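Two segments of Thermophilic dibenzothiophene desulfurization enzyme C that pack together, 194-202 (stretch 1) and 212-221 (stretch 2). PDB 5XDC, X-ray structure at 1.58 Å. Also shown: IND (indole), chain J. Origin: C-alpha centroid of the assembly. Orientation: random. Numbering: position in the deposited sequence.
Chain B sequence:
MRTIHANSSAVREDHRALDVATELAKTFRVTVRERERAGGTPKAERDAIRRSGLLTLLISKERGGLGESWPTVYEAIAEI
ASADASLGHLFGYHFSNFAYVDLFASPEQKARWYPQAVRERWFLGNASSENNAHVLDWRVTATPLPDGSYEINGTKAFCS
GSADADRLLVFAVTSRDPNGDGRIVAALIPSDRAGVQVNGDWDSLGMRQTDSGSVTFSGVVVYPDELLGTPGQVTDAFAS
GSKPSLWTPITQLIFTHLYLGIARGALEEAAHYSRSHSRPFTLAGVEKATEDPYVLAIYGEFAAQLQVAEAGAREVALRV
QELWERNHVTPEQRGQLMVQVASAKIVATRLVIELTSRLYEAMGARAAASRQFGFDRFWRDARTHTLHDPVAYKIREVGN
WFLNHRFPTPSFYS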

ATOM      1  N   ALA B 194     -41.838  -3.845 -31.299  1.00 23.44           N
ATOM      2  CA  ALA B 194     -42.919  -4.428 -30.503  1.00 19.51           C
ATOM      3  C   ALA B 194     -42.385  -5.497 -29.563  1.00 14.21           C
ATOM      4  O   ALA B 194     -41.642  -6.392 -29.971  1.00 15.71           O
ATOM      5  N   GLY B 195     -42.772  -5.402 -28.288  1.00 17.95           N
ATOM      6  CA  GLY B 195     -42.370  -6.371 -27.297  1.00 20.38           C
ATOM      7  C   GLY B 195     -41.180  -5.956 -26.456  1.00 14.99           C
ATOM      8  O   GLY B 195     -40.883  -6.632 -25.465  1.00 18.03           O
ATOM      9  N   VAL B 196     -40.488  -4.885 -26.828  1.00 17.91           N
ATOM     10  CA  VAL B 196     -39.349  -4.393 -26.056  1.00 18.22           C
ATOM     11  C   VAL B 196     -39.861  -3.446 -24.980  1.00 15.51           C
ATOM     12  O   VAL B 196     -40.532  -2.452 -25.279  1.00 16.42           O
ATOM     13  N   GLN B 197     -39.524  -3.733 -23.722  1.00 17.19           N
ATOM     14  CA  GLN B 197     -39.884  -2.847 -22.619  1.00 14.76           C
ATOM     15  C   GLN B 197     -38.617  -2.503 -21.850  1.00 13.78           C
ATOM     16  O   GLN B 197     -38.005  -3.384 -21.238  1.00 18.04           O
ATOM     17  N   VAL B 198     -38.221  -1.238 -21.918  1.00 16.76           N
ATOM     18  CA  VAL B 198     -37.111  -0.721 -21.120  1.00 13.99           C
ATOM     19  C   VAL B 198     -37.667  -0.411 -19.739  1.00 15.49           C
ATOM     20  O   VAL B 198     -38.578   0.406 -19.607  1.00 18.41           O
ATOM     21  N   ASN B 199     -37.129  -1.062 -18.705  1.00 17.14           N
ATOM     22  CA  ASN B 199     -37.832  -1.057 -17.424  1.00 16.19           C
ATOM     23  C   ASN B 199     -37.498   0.118 -16.509  1.00 21.06           C
ATOM     24  O   ASN B 199     -38.272   0.383 -15.583  1.00 23.48           O
ATOM     25  N   GLY B 200     -36.393   0.828 -16.722  1.00 17.17           N
ATOM     26  CA  GLY B 200     -36.108   1.982 -15.881  1.00 23.73           C
ATOM     27  C   GLY B 200     -35.809   1.677 -14.423  1.00 22.68           C
ATOM     28  O   GLY B 200     -35.902   2.574 -13.584  1.00 26.89           O
ATOM     29  N   ASP B 201     -35.402   0.449 -14.111  1.00 17.76           N
ATOM     30  CA  ASP B 201     -35.186  -0.009 -12.733  1.00 16.67           C
ATOM     31  C   ASP B 201     -33.707   0.097 -12.355  1.00 14.97           C
ATOM     32  O   ASP B 201     -33.021  -0.901 -12.118  1.00 18.68           O
ATOM     33  N   TRP B 202     -33.233   1.332 -12.266  1.00 14.87           N
ATOM     34  CA  TRP B 202     -31.827   1.607 -11.983  1.00 16.37           C
ATOM     35  C   TRP B 202     -31.749   2.673 -10.903  1.00 17.00           C
ATOM     36  O   TRP B 202     -32.120   3.830 -11.130  1.00 15.61           O
ATOM     37  N   SER B 212     -28.802   1.606 -16.429  1.00 14.08           N
ATOM     38  CA  SER B 212     -28.262   0.261 -16.528  1.00 16.56           C
ATOM     39  C   SER B 212     -29.172  -0.766 -15.873  1.00 14.92           C
ATOM     40  O   SER B 212     -28.710  -1.815 -15.412  1.00 16.49           O
ATOM     41  N   GLY B 213     -30.463  -0.478 -15.843  1.00 14.79           N
ATOM     42  CA  GLY B 213     -31.448  -1.445 -15.428  1.00 16.92           C
ATOM     43  C   GLY B 213     -31.740  -2.516 -16.461  1.00 19.24           C
ATOM     44  O   GLY B 213     -30.899  -2.819 -17.311  1.00 18.40           O
ATOM     45  N   SER B 214     -32.933  -3.096 -16.398  1.00 15.39           N
ATOM     46  CA  SER B 214     -33.253  -4.264 -17.197  1.00 17.79           C
ATOM     47  C   SER B 214     -34.109  -3.890 -18.407  1.00 14.95           C
ATOM     48  O   SER B 214     -34.702  -2.811 -18.486  1.00 15.82           O
ATOM     49  N   VAL B 215     -34.129  -4.807 -19.367  1.00 15.79           N
ATOM     50  CA  VAL B 215     -34.976  -4.723 -20.550  1.00 14.17           C
ATOM     51  C   VAL B 215     -35.695  -6.052 -20.671  1.00 13.66           C
ATOM     52  O   VAL B 215     -35.063  -7.111 -20.603  1.00 15.76           O
ATOM     53  N   THR B 216     -37.013  -6.001 -20.848  1.00 15.62           N
ATOM     54  CA  THR B 216     -37.826  -7.197 -20.958  1.00 14.50           C
ATOM     55  C   THR B 216     -38.245  -7.359 -22.407  1.00 13.96           C
ATOM     56  O   THR B 216     -38.772  -6.414 -23.008  1.00 16.39           O
ATOM     57  N   PHE B 217     -37.966  -8.532 -22.963  1.00 16.35           N
ATOM     58  CA  PHE B 217     -38.346  -8.879 -24.330  1.00 14.76           C
ATOM     59  C   PHE B 217     -39.537  -9.825 -24.264  1.00 16.95           C
ATOM     60  O   PHE B 217     -39.415 -10.938 -23.741  1.00 16.32           O
ATOM     61  N   SER B 218     -40.678  -9.387 -24.792  1.00 18.54           N
ATOM     62  CA  SER B 218     -41.879 -10.216 -24.863  1.00 17.65           C
ATOM     63  C   SER B 218     -42.215 -10.502 -26.325  1.00 16.55           C
ATOM     64  O   SER B 218     -42.849  -9.684 -26.986  1.00 18.18           O
ATOM     65  N   GLY B 219     -41.809 -11.671 -26.806  1.00 18.06           N
ATOM     66  CA  GLY B 219     -42.108 -12.051 -28.179  1.00 20.11           C
ATOM     67  C   GLY B 219     -41.539 -11.088 -29.199  1.00 17.88           C
ATOM     68  O   GLY B 219     -42.183 -10.801 -30.216  1.00 18.56           O
ATOM     69  N   VAL B 220     -40.332 -10.589 -28.955  1.00 16.76           N
ATOM     70  CA  VAL B 220     -39.719  -9.586 -29.818  1.00 14.91           C
ATOM     71  C   VAL B 220     -39.162 -10.281 -31.053  1.00 14.84           C
ATOM     72  O   VAL B 220     -38.346 -11.201 -30.946  1.00 16.69           O
ATOM     73  N   VAL B 221     -39.608  -9.859 -32.231  1.00 16.19           N
ATOM     74  CA  VAL B 221     -39.099 -10.435 -33.476  1.00 14.77           C
ATOM     75  C   VAL B 221     -37.902  -9.615 -33.939  1.00 12.69           C
ATOM     76  O   VAL B 221     -37.994  -8.388 -34.052  1.00 16.35           O
TER

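How does the start of stretch 2 meet the tryptophan that ends stretch 1? Ser-212, chi1 m, lays its CB over the face of the Trp-202 six-membered ring, 3.5 Å from the centroid and almost exactly on the ring normal, a CH-pi contact. Trp-202 points toward stretch 2 with chi1 t, and its CE3 also comes 3.4 Å from Ser-212 O. Indole borders the same pair: its C2 lies 3.2 Å from Ser-212 OG, and its N1 lies 3.8 Å from Trp-202 CZ2. Gly-213 has no side chain, and a CB there would clash with Asp-201 OD1, which sits 3.5 Å from Gly-213 CA.

What holds Ser-214 in place? Asp-201, chi1 p, grips it with both carboxylate oxygens: Ser-214 N donates to Asp-201 OD1 at 2.8 Å, and Ser-214 OG, placed by its own p rotamer, donates to Asp-201 OD2 at 2.8 Å. The same OG accepts from Asn-199 ND2 at 2.9 Å. Ser-214 O accepts from Asn-199 N at 3.0 Å, while water 3 donates to Ser-214 O (2.8 Å) and accepts from Gly-200 N (3.0 Å), bridging the backbones.

How do side chains divide between the faces of the antiparallel strands? Val-215 and Phe-217 share a face with Val-196 and Val-198, while Thr-216 lies on the other with Gln-197. Val-215, chi1 t, brings CG1 to 4.0 Å from Val-196 CG1 and CG2 to 4.3 Å from Val-198 CG2; both stretch 1 valines are also t. Thr-216, chi1 m, turns OG1 to accept from Asn-199 ND2 at 2.9 Å. Asn-199, chi1 m, thus uses one amide nitrogen to tie together the hydroxyls of Ser-214 and Thr-216. Gln-197 leads its end away, its NE2 donating to Val-198 O at 3.0 Å. Phe-217, chi1 m, adds an apolar contact from CD2 to Val-196 CG2 at 4.2 Å.

What closes the contact beyond the paired strands? Ser-218, chi1 m, points sideways, and its OG reaches water 2 at 2.9 Å; that water donates to Gly-195 O at 2.8 Å, the same oxygen that accepts from Ser-218 N at 2.8 Å. After the corner through Gly-219, Val-220, chi1 t, sets CG2 3.6 Å from Val-196 CG2 and 3.2 Å from Gly-195 C. A CB on Gly-195 would clash with that methyl and with Ser-218 O. Water 1 joins the ends, donating to Ala-194 O at 2.7 Å and accepting from Val-221 N at 2.9 Å.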

ATOM      1  CB  ALA B 194     -43.991  -5.033 -31.416  1.00 19.58           C
ATOM      2  CB  VAL B 196     -38.323  -3.690 -26.955  1.00 16.98           C
ATOM      3  CG1 VAL B 196     -37.202  -3.061 -26.099  1.00 15.77           C
ATOM      4  CG2 VAL B 196     -37.729  -4.680 -27.957  1.00 19.31           C
ATOM      5  CB  GLN B 197     -40.925  -3.487 -21.696  1.00 20.53           C
ATOM      6  CG  GLN B 197     -41.309  -2.621 -20.500  1.00 27.07           C
ATOM      7  CD  GLN B 197     -41.956  -1.311 -20.903  1.00 41.38           C
ATOM      8  OE1 GLN B 197     -42.972  -1.294 -21.607  1.00 37.41           O
ATOM      9  NE2 GLN B 197     -41.374  -0.200 -20.453  1.00 37.39           N
ATOM     10  CB  VAL B 198     -36.500   0.527 -21.767  1.00 17.46           C
ATOM     11  CG1 VAL B 198     -35.373   1.084 -20.905  1.00 17.96           C
ATOM     12  CG2 VAL B 198     -36.008   0.196 -23.167  1.00 18.44           C
ATOM     13  CB  ASN B 199     -37.573  -2.364 -16.684  1.00 17.73           C
ATOM     14  CG  ASN B 199     -38.237  -3.538 -17.361  1.00 18.95           C
ATOM     15  OD1 ASN B 199     -39.391  -3.445 -17.787  1.00 20.95           O
ATOM     16  ND2 ASN B 199     -37.509  -4.633 -17.498  1.00 16.68           N
ATOM     17  CB  ASP B 201     -35.678  -1.445 -12.591  1.00 18.15           C
ATOM     18  CG  ASP B 201     -35.100  -2.368 -13.664  1.00 14.29           C
ATOM     19  OD1 ASP B 201     -34.866  -1.892 -14.794  1.00 19.02           O
ATOM     20  OD2 ASP B 201     -34.870  -3.560 -13.405  1.00 17.96           O
ATOM     21  CB  TRP B 202     -31.093   2.053 -13.243  1.00 14.99           C
ATOM     22  CG  TRP B 202     -29.607   2.340 -13.055  1.00 13.05           C
ATOM     23  CD1 TRP B 202     -28.982   3.552 -13.170  1.00 15.03           C
ATOM     24  CD2 TRP B 202     -28.577   1.388 -12.766  1.00 15.24           C
ATOM     25  NE1 TRP B 202     -27.635   3.413 -12.957  1.00 13.02           N
ATOM     26  CE2 TRP B 202     -27.358   2.093 -12.712  1.00 14.30           C
ATOM     27  CE3 TRP B 202     -28.568   0.013 -12.535  1.00 15.40           C
ATOM     28  CZ2 TRP B 202     -26.147   1.464 -12.436  1.00 11.78           C
ATOM     29  CZ3 TRP B 202     -27.361  -0.612 -12.270  1.00 16.32           C
ATOM     30  CH2 TRP B 202     -26.171   0.113 -12.225  1.00 14.31           C
ATOM     31  CB  SER B 212     -26.859   0.218 -15.925  1.00 15.02           C
ATOM     32  OG  SER B 212     -25.974   1.008 -16.695  1.00 16.10           O
ATOM     33  CB  SER B 214     -33.962  -5.324 -16.348  1.00 19.22           C
ATOM     34  OG  SER B 214     -35.168  -4.827 -15.828  1.00 18.58           O
ATOM     35  CB  VAL B 215     -34.169  -4.433 -21.830  1.00 16.37           C
ATOM     36  CG1 VAL B 215     -35.072  -4.528 -23.075  1.00 18.22           C
ATOM     37  CG2 VAL B 215     -33.518  -3.069 -21.751  1.00 16.83           C
ATOM     38  CB  THR B 216     -39.064  -7.123 -20.057  1.00 19.49           C
ATOM     39  OG1 THR B 216     -38.643  -7.065 -18.681  1.00 18.15           O
ATOM     40  CG2 THR B 216     -39.933  -8.363 -20.255  1.00 19.75           C
ATOM     41  CB  PHE B 217     -37.186  -9.546 -25.073  1.00 17.61           C
ATOM     42  CG  PHE B 217     -35.949  -8.690 -25.174  1.00 15.61           C
ATOM     43  CD1 PHE B 217     -35.038  -8.644 -24.141  1.00 17.89           C
ATOM     44  CD2 PHE B 217     -35.706  -7.928 -26.307  1.00 20.07           C
ATOM     45  CE1 PHE B 217     -33.906  -7.857 -24.232  1.00 18.99           C
ATOM     46  CE2 PHE B 217     -34.570  -7.130 -26.402  1.00 19.96           C
ATOM     47  CZ  PHE B 217     -33.676  -7.094 -25.362  1.00 19.37           C
ATOM     48  CB  SER B 218     -43.040  -9.517 -24.167  1.00 23.11           C
ATOM     49  OG  SER B 218     -42.768  -9.386 -22.791  1.00 28.80           O
ATOM     50  CB  VAL B 220     -38.618  -8.825 -29.060  1.00 16.76           C
ATOM     51  CG1 VAL B 220     -37.799  -7.967 -29.979  1.00 17.89           C
ATOM     52  CG2 VAL B 220     -39.263  -7.953 -28.006  1.00 14.94           C
ATOM     53  CB  VAL B 221     -40.186 -10.473 -34.562  1.00 14.80           C
ATOM     54  CG1 VAL B 221     -39.642 -11.172 -35.805  1.00 15.91           C
ATOM     55  CG2 VAL B 221     -41.421 -11.174 -34.061  1.00 18.36           C
TER
HETATM   56  N1  IND J 501     -22.734   0.565 -13.744  1.00 42.16           N
HETATM   57  C2  IND J 501     -23.347   0.796 -14.901  1.00 32.99           C
HETATM   58  C3  IND J 501     -23.241  -0.326 -15.503  1.00 33.15           C
HETATM   59  C4  IND J 501     -22.314  -2.628 -15.240  1.00 34.42           C
HETATM   60  C5  IND J 501     -21.610  -3.406 -14.317  1.00 30.91           C
HETATM   61  C6  IND J 501     -21.219  -2.866 -13.075  1.00 32.02           C
HETATM   62  C7  IND J 501     -21.533  -1.548 -12.758  1.00 26.51           C
HETATM   63  C8  IND J 501     -22.233  -0.772 -13.662  1.00 34.34           C
HETATM   64  C9  IND J 501     -22.623  -1.328 -14.930  1.00 33.29           C
HETATM   65  O   HOH W   1     -41.680  -7.807 -32.288  1.00 17.73           O
HETATM   66  O   HOH W   2     -41.822  -6.629 -22.826  1.00 22.73           O
HETATM   67  O   HOH W   3     -33.861  -0.234 -17.967  1.00 19.81           O